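Local coordinates for ABC-type branched-chain amino acid transport systems periplasmic component-like protein (PDB 4N03), which probably serves as the substrate-binding component of an ABC transporter for fatty acids, and holds a palmitic acid molecule in this structure, at residues T147-M152 with Y398-G403; P250-N255 with F276-G281; T367-I372 with A389-L394. All coordinates share one frame; numbering follows the deposited sequence.

Contact 1: residues T147-M152 with Y398-G403. With PLM (palmitic acid), chain B.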
loop_
_atom_site.group_PDB
_atom_site.type_symbol
_atom_site.label_atom_id
_atom_site.label_comp_id
_atom_site.label_asym_id
_atom_site.label_seq_id
_atom_site.Cartn_x
_atom_site.Cartn_y
_atom_site.Cartn_z
ATOM N N THR A 147 -0.745 8.522 3.459
ATOM C CA THR A 147 -2.019 7.956 3.835
ATOM C C THR A 147 -3.077 8.240 2.788
ATOM O O THR A 147 -2.936 9.128 1.951
ATOM C CB THR A 147 -2.423 8.461 5.224
ATOM O OG1 THR A 147 -2.306 9.878 5.302
ATOM C CG2 THR A 147 -1.560 7.819 6.264
ATOM N N TYR A 148 -4.171 7.485 2.851
ATOM C CA TYR A 148 -5.164 7.523 1.795
ATOM C C TYR A 148 -5.799 8.868 1.578
ATOM O O TYR A 148 -6.161 9.271 0.492
ATOM C CB TYR A 148 -6.262 6.525 2.066
ATOM C CG TYR A 148 -5.877 5.092 1.891
ATOM C CD1 TYR A 148 -5.253 4.612 0.718
ATOM C CD2 TYR A 148 -6.098 4.185 2.887
ATOM C CE1 TYR A 148 -4.925 3.274 0.573
ATOM C CE2 TYR A 148 -5.779 2.846 2.726
ATOM C CZ TYR A 148 -5.192 2.387 1.552
ATOM O OH TYR A 148 -4.846 1.067 1.333
ATOM N N ASP A 149 -6.066 9.575 2.693
ATOM C CA ASP A 149 -6.622 10.920 2.678
ATOM C C ASP A 149 -5.740 11.895 1.923
ATOM O O ASP A 149 -6.206 12.606 1.062
ATOM C CB ASP A 149 -7.007 11.419 4.063
ATOM C CG ASP A 149 -5.966 11.281 5.149
ATOM O OD1 ASP A 149 -4.835 10.806 4.884
ATOM O OD2 ASP A 149 -6.326 11.639 6.303
ATOM N N VAL A 150 -4.448 11.899 2.259
ATOM C CA VAL A 150 -3.505 12.742 1.559
ATOM C C VAL A 150 -3.461 12.420 0.080
ATOM O O VAL A 150 -3.419 13.341 -0.741
ATOM C CB VAL A 150 -2.102 12.564 2.193
ATOM C CG1 VAL A 150 -0.962 13.111 1.321
ATOM C CG2 VAL A 150 -2.097 13.202 3.580
ATOM N N ASP A 151 -3.521 11.143 -0.323
ATOM C CA ASP A 151 -3.567 10.820 -1.743
ATOM C C ASP A 151 -4.798 11.417 -2.431
ATOM O O ASP A 151 -4.682 11.918 -3.532
ATOM C CB ASP A 151 -3.556 9.318 -1.996
ATOM C CG ASP A 151 -2.195 8.684 -1.833
ATOM O OD1 ASP A 151 -1.174 9.368 -1.896
ATOM O OD2 ASP A 151 -2.224 7.431 -1.688
HETATM N N MSE A 152 -5.991 11.339 -1.815
HETATM C CA MSE A 152 -7.157 11.950 -2.423
HETATM C C MSE A 152 -7.088 13.463 -2.422
HETATM O O MSE A 152 -7.575 14.070 -3.350
HETATM C CB MSE A 152 -8.445 11.487 -1.726
HETATM C CG MSE A 152 -8.785 10.018 -1.981
HETATM SE SE MSE A 152 -9.226 9.679 -3.836
HETATM C CE MSE A 152 -7.631 8.970 -4.444
ATOM N N TYR A 398 -3.129 20.187 5.532
ATOM C CA TYR A 398 -4.158 19.322 6.057
ATOM C C TYR A 398 -3.686 18.682 7.338
ATOM O O TYR A 398 -2.536 18.298 7.502
ATOM C CB TYR A 398 -4.387 18.212 5.023
ATOM C CG TYR A 398 -5.293 17.076 5.473
ATOM C CD1 TYR A 398 -6.652 17.239 5.742
ATOM C CD2 TYR A 398 -4.782 15.806 5.621
ATOM C CE1 TYR A 398 -7.437 16.194 6.104
ATOM C CE2 TYR A 398 -5.558 14.756 5.963
ATOM C CZ TYR A 398 -6.897 14.920 6.210
ATOM O OH TYR A 398 -7.704 13.907 6.577
ATOM N N GLN A 399 -4.630 18.586 8.295
ATOM C CA GLN A 399 -4.422 17.914 9.571
ATOM C C GLN A 399 -4.738 16.457 9.483
ATOM O O GLN A 399 -5.878 16.071 9.277
ATOM C CB GLN A 399 -5.302 18.563 10.649
ATOM C CG GLN A 399 -5.129 20.028 10.815
ATOM C CD GLN A 399 -3.713 20.356 11.166
ATOM O OE1 GLN A 399 -3.320 20.157 12.333
ATOM N NE2 GLN A 399 -2.935 20.868 10.225
ATOM N N VAL A 400 -3.703 15.615 9.592
ATOM C CA VAL A 400 -3.876 14.201 9.378
ATOM C C VAL A 400 -4.262 13.584 10.730
ATOM O O VAL A 400 -3.544 13.747 11.713
ATOM C CB VAL A 400 -2.582 13.551 8.832
ATOM C CG1 VAL A 400 -2.804 12.081 8.619
ATOM C CG2 VAL A 400 -2.172 14.226 7.530
ATOM N N PRO A 401 -5.380 12.852 10.798
ATOM C CA PRO A 401 -5.738 12.228 12.069
ATOM C C PRO A 401 -4.798 11.105 12.434
ATOM O O PRO A 401 -4.194 10.456 11.529
ATOM C CB PRO A 401 -7.165 11.706 11.820
ATOM C CG PRO A 401 -7.197 11.485 10.351
ATOM C CD PRO A 401 -6.375 12.594 9.765
ATOM N N VAL A 402 -4.621 10.821 13.706
ATOM C CA VAL A 402 -3.672 9.889 14.199
ATOM C C VAL A 402 -4.353 8.758 14.913
ATOM O O VAL A 402 -4.866 8.923 16.003
ATOM C CB VAL A 402 -2.665 10.585 15.132
ATOM C CG1 VAL A 402 -1.658 9.557 15.635
ATOM C CG2 VAL A 402 -1.949 11.701 14.393
ATOM N N GLY A 403 -4.404 7.584 14.266
ATOM C CA GLY A 403 -4.991 6.391 14.862
ATOM C C GLY A 403 -6.492 6.215 14.689
ATOM O O GLY A 403 -7.053 5.256 15.190
HETATM C C1 PLM B . -6.580 -1.569 2.381
HETATM O O1 PLM B . -5.917 -0.614 2.866
HETATM O O2 PLM B . -7.291 -2.351 3.048
HETATM C C2 PLM B . -6.376 -1.907 0.922
HETATM C C3 PLM B . -5.047 -2.774 0.819
HETATM C C4 PLM B . -4.597 -3.002 -0.606
HETATM C C5 PLM B . -3.388 -3.869 -0.698
HETATM C C6 PLM B . -2.756 -4.103 -2.087
HETATM C C7 PLM B . -1.672 -3.068 -2.357
HETATM C C8 PLM B . -1.104 -3.061 -3.749
HETATM C C9 PLM B . 0.170 -2.257 -3.930
HETATM C CA PLM B . -0.037 -0.774 -4.320
HETATM C CB PLM B . 1.349 -0.031 -4.159
HETATM C CC PLM B . 1.210 1.240 -3.270
HETATM C CD PLM B . 2.503 1.702 -2.633
HETATM C CE PLM B . 2.426 2.920 -1.721
HETATM C CF PLM B . 3.565 2.900 -0.690
HETATM C CG PLM B . 4.874 3.493 -1.179
#

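Contact 2: residues P250-N255 with F276-G281. With PLM (palmitic acid), chain B.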
loop_
_atom_site.group_PDB
_atom_site.type_symbol
_atom_site.label_atom_id
_atom_site.label_comp_id
_atom_site.label_asym_id
_atom_site.label_seq_id
_atom_site.Cartn_x
_atom_site.Cartn_y
_atom_site.Cartn_z
ATOM N N PRO A 250 -13.817 11.667 -15.600
ATOM C CA PRO A 250 -12.599 10.969 -15.193
ATOM C C PRO A 250 -12.840 10.111 -13.960
ATOM O O PRO A 250 -13.688 10.449 -13.102
ATOM C CB PRO A 250 -11.655 12.128 -14.873
ATOM C CG PRO A 250 -12.546 13.190 -14.366
ATOM C CD PRO A 250 -13.756 13.099 -15.268
ATOM N N ILE A 251 -12.079 9.021 -13.865
ATOM C CA ILE A 251 -12.038 8.147 -12.721
ATOM C C ILE A 251 -10.714 8.268 -12.032
ATOM O O ILE A 251 -9.673 8.186 -12.692
ATOM C CB ILE A 251 -12.327 6.671 -13.103
ATOM C CG1 ILE A 251 -13.720 6.532 -13.713
ATOM C CG2 ILE A 251 -12.199 5.784 -11.904
ATOM C CD1 ILE A 251 -13.960 5.229 -14.448
ATOM N N LEU A 252 -10.711 8.476 -10.720
ATOM C CA LEU A 252 -9.512 8.561 -9.904
ATOM C C LEU A 252 -9.596 7.539 -8.812
ATOM O O LEU A 252 -10.514 7.582 -7.987
ATOM C CB LEU A 252 -9.385 9.970 -9.307
ATOM C CG LEU A 252 -8.212 10.197 -8.360
ATOM C CD1 LEU A 252 -6.895 10.097 -9.104
ATOM C CD2 LEU A 252 -8.384 11.502 -7.616
ATOM N N GLY A 253 -8.670 6.593 -8.773
ATOM C CA GLY A 253 -8.638 5.543 -7.802
ATOM C C GLY A 253 -7.561 5.681 -6.772
ATOM O O GLY A 253 -6.522 6.284 -7.024
ATOM N N SER A 254 -7.793 5.062 -5.625
ATOM C CA SER A 254 -6.782 4.866 -4.640
ATOM C C SER A 254 -5.767 3.810 -5.179
ATOM O O SER A 254 -5.969 3.176 -6.197
ATOM C CB SER A 254 -7.384 4.423 -3.321
ATOM O OG SER A 254 -8.240 5.405 -2.755
ATOM N N ASN A 255 -4.689 3.643 -4.420
ATOM C CA ASN A 255 -3.506 2.997 -4.990
ATOM C C ASN A 255 -3.648 1.546 -5.361
ATOM O O ASN A 255 -2.848 1.030 -6.146
ATOM C CB ASN A 255 -2.256 3.229 -4.129
ATOM C CG ASN A 255 -2.310 2.567 -2.768
ATOM O OD1 ASN A 255 -2.855 1.492 -2.631
ATOM N ND2 ASN A 255 -1.688 3.204 -1.774
ATOM N N PHE A 276 -7.228 7.129 -13.666
ATOM C CA PHE A 276 -6.009 7.524 -13.034
ATOM C C PHE A 276 -5.950 6.965 -11.622
ATOM O O PHE A 276 -6.994 6.787 -10.991
ATOM C CB PHE A 276 -5.937 9.071 -13.020
ATOM C CG PHE A 276 -6.073 9.674 -14.381
ATOM C CD1 PHE A 276 -4.981 9.667 -15.238
ATOM C CD2 PHE A 276 -7.254 10.169 -14.830
ATOM C CE1 PHE A 276 -5.071 10.184 -16.501
ATOM C CE2 PHE A 276 -7.373 10.669 -16.103
ATOM C CZ PHE A 276 -6.271 10.681 -16.943
ATOM N N ILE A 277 -4.757 6.757 -11.105
ATOM C CA ILE A 277 -4.520 6.225 -9.782
ATOM C C ILE A 277 -3.588 7.144 -9.024
ATOM O O ILE A 277 -2.528 7.532 -9.510
ATOM C CB ILE A 277 -3.892 4.812 -9.844
ATOM C CG1 ILE A 277 -4.822 3.783 -10.507
ATOM C CG2 ILE A 277 -3.462 4.319 -8.466
ATOM C CD1 ILE A 277 -6.060 3.440 -9.675
ATOM N N ALA A 278 -4.014 7.538 -7.819
ATOM C CA ALA A 278 -3.195 8.331 -6.903
ATOM C C ALA A 278 -2.453 7.368 -5.987
ATOM O O ALA A 278 -3.055 6.538 -5.347
ATOM C CB ALA A 278 -4.060 9.244 -6.087
ATOM N N THR A 279 -1.116 7.443 -6.004
ATOM C CA THR A 279 -0.313 6.519 -5.245
ATOM C C THR A 279 1.024 7.127 -4.889
ATOM O O THR A 279 1.613 7.836 -5.712
ATOM C CB THR A 279 -0.062 5.226 -6.066
ATOM O OG1 THR A 279 0.787 4.374 -5.302
ATOM C CG2 THR A 279 0.538 5.486 -7.436
ATOM N N ALA A 280 1.531 6.847 -3.693
ATOM C CA ALA A 280 2.858 7.270 -3.299
ATOM C C ALA A 280 3.965 6.415 -3.931
ATOM O O ALA A 280 5.121 6.769 -3.840
ATOM C CB ALA A 280 3.023 7.191 -1.790
ATOM N N GLY A 281 3.600 5.259 -4.510
ATOM C CA GLY A 281 4.573 4.330 -5.070
ATOM C C GLY A 281 4.807 4.513 -6.555
ATOM O O GLY A 281 3.884 4.726 -7.319
HETATM C C1 PLM B . -6.580 -1.569 2.381
HETATM O O1 PLM B . -5.917 -0.614 2.866
HETATM O O2 PLM B . -7.291 -2.351 3.048
HETATM C C2 PLM B . -6.376 -1.907 0.922
HETATM C C3 PLM B . -5.047 -2.774 0.819
HETATM C C4 PLM B . -4.597 -3.002 -0.606
HETATM C C5 PLM B . -3.388 -3.869 -0.698
HETATM C C6 PLM B . -2.756 -4.103 -2.087
HETATM C C7 PLM B . -1.672 -3.068 -2.357
HETATM C C8 PLM B . -1.104 -3.061 -3.749
HETATM C C9 PLM B . 0.170 -2.257 -3.930
HETATM C CA PLM B . -0.037 -0.774 -4.320
HETATM C CB PLM B . 1.349 -0.031 -4.159
HETATM C CC PLM B . 1.210 1.240 -3.270
HETATM C CD PLM B . 2.503 1.702 -2.633
HETATM C CE PLM B . 2.426 2.920 -1.721
HETATM C CF PLM B . 3.565 2.900 -0.690
HETATM C CG PLM B . 4.874 3.493 -1.179
HETATM O O HOH W 1 -0.201 5.640 -1.822
HETATM O O HOH W 2 -4.219 6.136 -2.842
#

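Contact 3: residues T367-I372 with A389-L394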
loop_
_atom_site.group_PDB
_atom_site.type_symbol
_atom_site.label_atom_id
_atom_site.label_comp_id
_atom_site.label_asym_id
_atom_site.label_seq_id
_atom_site.Cartn_x
_atom_site.Cartn_y
_atom_site.Cartn_z
ATOM N N THR A 367 5.584 10.500 4.159
ATOM C CA THR A 367 5.711 11.478 3.105
ATOM C C THR A 367 4.302 11.972 2.733
ATOM O O THR A 367 3.330 11.292 3.049
ATOM C CB THR A 367 6.452 10.916 1.879
ATOM O OG1 THR A 367 6.492 11.899 0.874
ATOM C CG2 THR A 367 5.778 9.667 1.311
ATOM N N ARG A 368 4.221 13.090 2.063
ATOM C CA ARG A 368 2.958 13.608 1.513
ATOM C C ARG A 368 2.982 13.778 0.012
ATOM O O ARG A 368 2.148 14.469 -0.545
ATOM C CB ARG A 368 2.482 14.894 2.225
ATOM C CG ARG A 368 2.270 14.679 3.683
ATOM C CD ARG A 368 1.565 15.865 4.318
ATOM N NE ARG A 368 1.597 15.732 5.750
ATOM C CZ ARG A 368 0.764 16.407 6.580
ATOM N NH1 ARG A 368 -0.239 17.112 6.095
ATOM N NH2 ARG A 368 0.936 16.241 7.847
ATOM N N LYS A 369 3.937 13.076 -0.667
ATOM C CA LYS A 369 4.063 13.173 -2.104
ATOM C C LYS A 369 3.329 11.996 -2.793
ATOM O O LYS A 369 3.535 10.832 -2.454
ATOM C CB LYS A 369 5.525 13.165 -2.480
ATOM C CG LYS A 369 6.267 14.347 -1.921
ATOM C CD LYS A 369 7.645 14.566 -2.459
ATOM C CE LYS A 369 8.315 15.708 -1.714
ATOM N NZ LYS A 369 8.630 15.371 -0.281
ATOM N N THR A 370 2.457 12.362 -3.711
ATOM C CA THR A 370 1.620 11.420 -4.438
ATOM C C THR A 370 1.903 11.529 -5.927
ATOM O O THR A 370 1.932 12.619 -6.485
ATOM C CB THR A 370 0.131 11.807 -4.215
ATOM O OG1 THR A 370 -0.162 11.785 -2.807
ATOM C CG2 THR A 370 -0.838 10.921 -4.974
ATOM N N TYR A 371 2.138 10.370 -6.577
ATOM C CA TYR A 371 2.136 10.266 -8.044
ATOM C C TYR A 371 0.753 10.127 -8.562
ATOM O O TYR A 371 -0.133 9.599 -7.851
ATOM C CB TYR A 371 2.857 8.983 -8.510
ATOM C CG TYR A 371 4.317 8.856 -8.209
ATOM C CD1 TYR A 371 4.758 8.287 -7.031
ATOM C CD2 TYR A 371 5.294 9.225 -9.150
ATOM C CE1 TYR A 371 6.098 8.123 -6.751
ATOM C CE2 TYR A 371 6.638 9.060 -8.874
ATOM C CZ TYR A 371 7.034 8.486 -7.711
ATOM O OH TYR A 371 8.387 8.340 -7.481
ATOM N N ILE A 372 0.508 10.576 -9.788
ATOM C CA ILE A 372 -0.690 10.141 -10.519
ATOM C C ILE A 372 -0.161 9.180 -11.609
ATOM O O ILE A 372 0.718 9.580 -12.389
ATOM C CB ILE A 372 -1.466 11.281 -11.163
ATOM C CG1 ILE A 372 -1.834 12.341 -10.149
ATOM C CG2 ILE A 372 -2.684 10.706 -11.904
ATOM C CD1 ILE A 372 -2.747 11.887 -9.037
ATOM N N ALA A 389 5.578 12.609 -8.595
ATOM C CA ALA A 389 5.131 12.780 -7.208
ATOM C C ALA A 389 5.177 14.218 -6.760
ATOM O O ALA A 389 6.167 14.906 -6.960
ATOM C CB ALA A 389 5.928 11.921 -6.274
ATOM N N PHE A 390 4.097 14.672 -6.147
ATOM C CA PHE A 390 3.962 16.044 -5.696
ATOM C C PHE A 390 3.197 16.105 -4.384
ATOM O O PHE A 390 2.373 15.274 -4.091
ATOM C CB PHE A 390 3.279 16.920 -6.753
ATOM C CG PHE A 390 1.821 16.589 -6.962
ATOM C CD1 PHE A 390 1.457 15.530 -7.757
ATOM C CD2 PHE A 390 0.799 17.282 -6.284
ATOM C CE1 PHE A 390 0.136 15.174 -7.906
ATOM C CE2 PHE A 390 -0.540 16.906 -6.434
ATOM C CZ PHE A 390 -0.844 15.828 -7.225
ATOM N N GLU A 391 3.477 17.160 -3.640
ATOM C CA GLU A 391 2.737 17.523 -2.444
ATOM C C GLU A 391 2.048 18.835 -2.664
ATOM O O GLU A 391 2.707 19.867 -2.752
ATOM C CB GLU A 391 3.694 17.584 -1.274
ATOM C CG GLU A 391 3.028 18.026 0.025
ATOM C CD GLU A 391 3.971 18.057 1.202
ATOM O OE1 GLU A 391 5.185 17.738 1.068
ATOM O OE2 GLU A 391 3.428 18.312 2.292
ATOM N N SER A 392 0.753 18.807 -2.849
ATOM C CA SER A 392 -0.006 20.061 -2.900
ATOM C C SER A 392 0.059 20.835 -1.602
ATOM O O SER A 392 0.214 20.261 -0.558
ATOM C CB SER A 392 -1.458 19.807 -3.269
ATOM O OG SER A 392 -2.173 19.090 -2.296
ATOM N N GLU A 393 -0.049 22.145 -1.698
ATOM C CA GLU A 393 -0.229 22.981 -0.491
ATOM C C GLU A 393 -1.415 22.537 0.322
ATOM O O GLU A 393 -1.377 22.521 1.549
ATOM C CB GLU A 393 -0.320 24.450 -0.846
ATOM C CG GLU A 393 0.975 25.033 -1.363
ATOM C CD GLU A 393 2.157 24.898 -0.418
ATOM O OE1 GLU A 393 2.080 25.361 0.749
ATOM O OE2 GLU A 393 3.194 24.321 -0.837
ATOM N N LEU A 394 -2.466 22.150 -0.368
ATOM C CA LEU A 394 -3.644 21.677 0.240
ATOM C C LEU A 394 -3.347 20.486 1.154
ATOM O O LEU A 394 -3.799 20.407 2.299
ATOM C CB LEU A 394 -4.612 21.338 -0.889
ATOM C CG LEU A 394 -6.025 21.003 -0.499
ATOM C CD1 LEU A 394 -6.736 22.140 0.189
ATOM C CD2 LEU A 394 -6.839 20.582 -1.728
HETATM O O HOH W 3 6.253 15.241 1.781
#

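Contact 1: residues T147-M152 with Y398-G403
Y398 meets D149 through a single hydrogen bond, its OH donating to OD2 at 2.7 Å. The carboxylate sits at the edge of the phenol ring, near the ring plane, with D149 OD2 also 3.2 Å from Y398 CE2; carboxylate and ring planes stand 87° apart. Seen from the acid, the hydroxyl arrives above the carboxylate plane, 36° out of it. P401 closes in on the same oxygen, its CD 3.6 Å from D149 OD2. Van der Waals contacts flank this polar centre. V400 splits its two methyls between neighbours: CG2 packs on V150 CG2 at 4.1 Å, the two valine side chains crossing at about a right angle, and CG1 lies 4.0 Å from T147 OG1.

The second shell fixes the carboxylate. With chi1 at 50°, D149 CG lies between its own backbone N and carbonyl carbon, and OD1 takes two bonds. T147 OG1 donates to D149 OD1 at 2.7 Å, nearly along the C-O axis, and V150 N gives D149 OD1 a bent bond of 2.9 Å from the anti side. T147 occupies the N-cap position of helix 148-161, yet its hydroxyl serves D149 instead of capping a backbone N. Farther out, the Y190 ring packs against Y398, and R186 NE makes a weak hydrogen bond to Y398 OH. On the ligand side of the same helical turn, Y148 OH donates a short 2.5 Å bond to O1 of the palmitic acid carboxyl group, which also hydrogen-bonds to Y84 OH and S109 OG.

With three donors on its two oxygens and its place in the first turn of the helix, D149 is probably kept as a carboxylate. Chemically, then, the contact ties the C-terminal segment to the start of the helix whose first residue holds the fatty acid head group.

Contact 2: residues P250-N255 with F276-G281
The F276 ring approaches the I251 carbonyl obliquely, its CD2 3.8 Å from I251 O, while elsewhere the ring stacks edge-to-face with W158. Chi1 of -56° sets F276 CG beside its backbone N, and that N donates to the same I251 oxygen. The other flat group, the N255 carboxamide, lies beside the ligand chain: N255 CG is 3.8 Å from palmitic acid CC, and ND2 donates to a water that also receives the N-H of A280. N255 CB, meanwhile, touches T279 OG1 at 3.5 Å.

Between these two ends the backbones pair in parallel. F276 N to I251 O and G253 N to F276 O are both 2.8 Å, and A278 N reaches G253 O at 2.9 Å. The last runs almost straight into the carbonyl, with a C=O...donor angle of 175°. Beyond it direct backbone bonding stops: N255 N and A278 O are linked through a second water, which receives a weak bond from the former and donates to the latter. L252 stays over the sheet face shared with F276, its CD1 4.2 Å from A278 CB, and M152 of helix 148-161 covers both L252 and A278. At the end of the strand, T279 OG1 accepts from G281 N at 3.1 Å, an ST turn, and the same hydroxyl lies near the palmitic acid chain.

Strands 251-253 and 275-279, with helix 268-271 between them, form a beta-alpha-beta unit. Ligand contacts from residues at or just beyond the C-terminal ends of parallel strands, here N255, T279 and G281, are typical of the binding cleft in periplasmic binding proteins of this family.

Contact 3: residues T367-I372 with A389-L394
A389 sets its methyl squarely over one face of the Y371 ring, a CH-pi contact in the beta hairpin formed by strands 370-375 and 383-390. A389 CB lies 3.7 Å from the centroid of the Y371 ring and only 3° off the ring normal, so all six ring carbons are almost equally distant from it. The phenol is held at its far end too, where OH bonds to G354 O.

F390 and T370 point to the same face of the sheet. The F390 chi1 of 69° puts CG between the backbone N and carbonyl carbon; the ring then slants across the partner strand, F390 CD1 being 3.2 Å from T370 O, with I372 CG1 at the ring edge, 4.1 Å from F390 CE1. T370 and F390 form an antiparallel hydrogen-bonded pair: T370 N to F390 O is 2.9 Å and F390 N to T370 O is 3.0 Å. Both donors stand well above the carbonyl planes of their acceptors. T370 OG1 is engaged outside the hairpin, by D151 and N154 of helix 148-161.

Past the pair, the E391 carboxylate lies against the aliphatic part of R368. E391 extends fully beyond CG and brings OE2 to 3.5 Å from R368 CB. The carboxylate and guanidinium planes are turned only modestly from each other, yet the charged atoms do not meet, R368 NE remaining 4.7 Å from E391 OE2. R368 NH1 bonds to A395 O and Y398 O. K369 NZ likewise stays beyond salt-bridge distance of E391 OE1. A single water joins all three residues, receiving from the R368 backbone N and from K369 NZ and donating to E391 OE1 at 2.8 Å.

How the contacts relate
Along the chain, contacts 2 and 3 come in succession, both within the span that contact 1 brackets. Centres lie about 15 Å apart for contacts 1 and 2, and about 12 Å for each of the other pairs. Contacts 2 and 3 share one mixed sheet, where strands 275-279 and 370-375 are neighbours joined by T279 O and Y371 N. Helix 148-161 links contact 1 to both: M152 packs on contact 2, and D151 bonds to T370 of contact 3. R368 NH1 ties contact 3 back to Y398. Helix 148-161, the mixed sheet and the C-terminal segment thus pack together next to the palmitic acid, which contacts 1 and 2 touch directly.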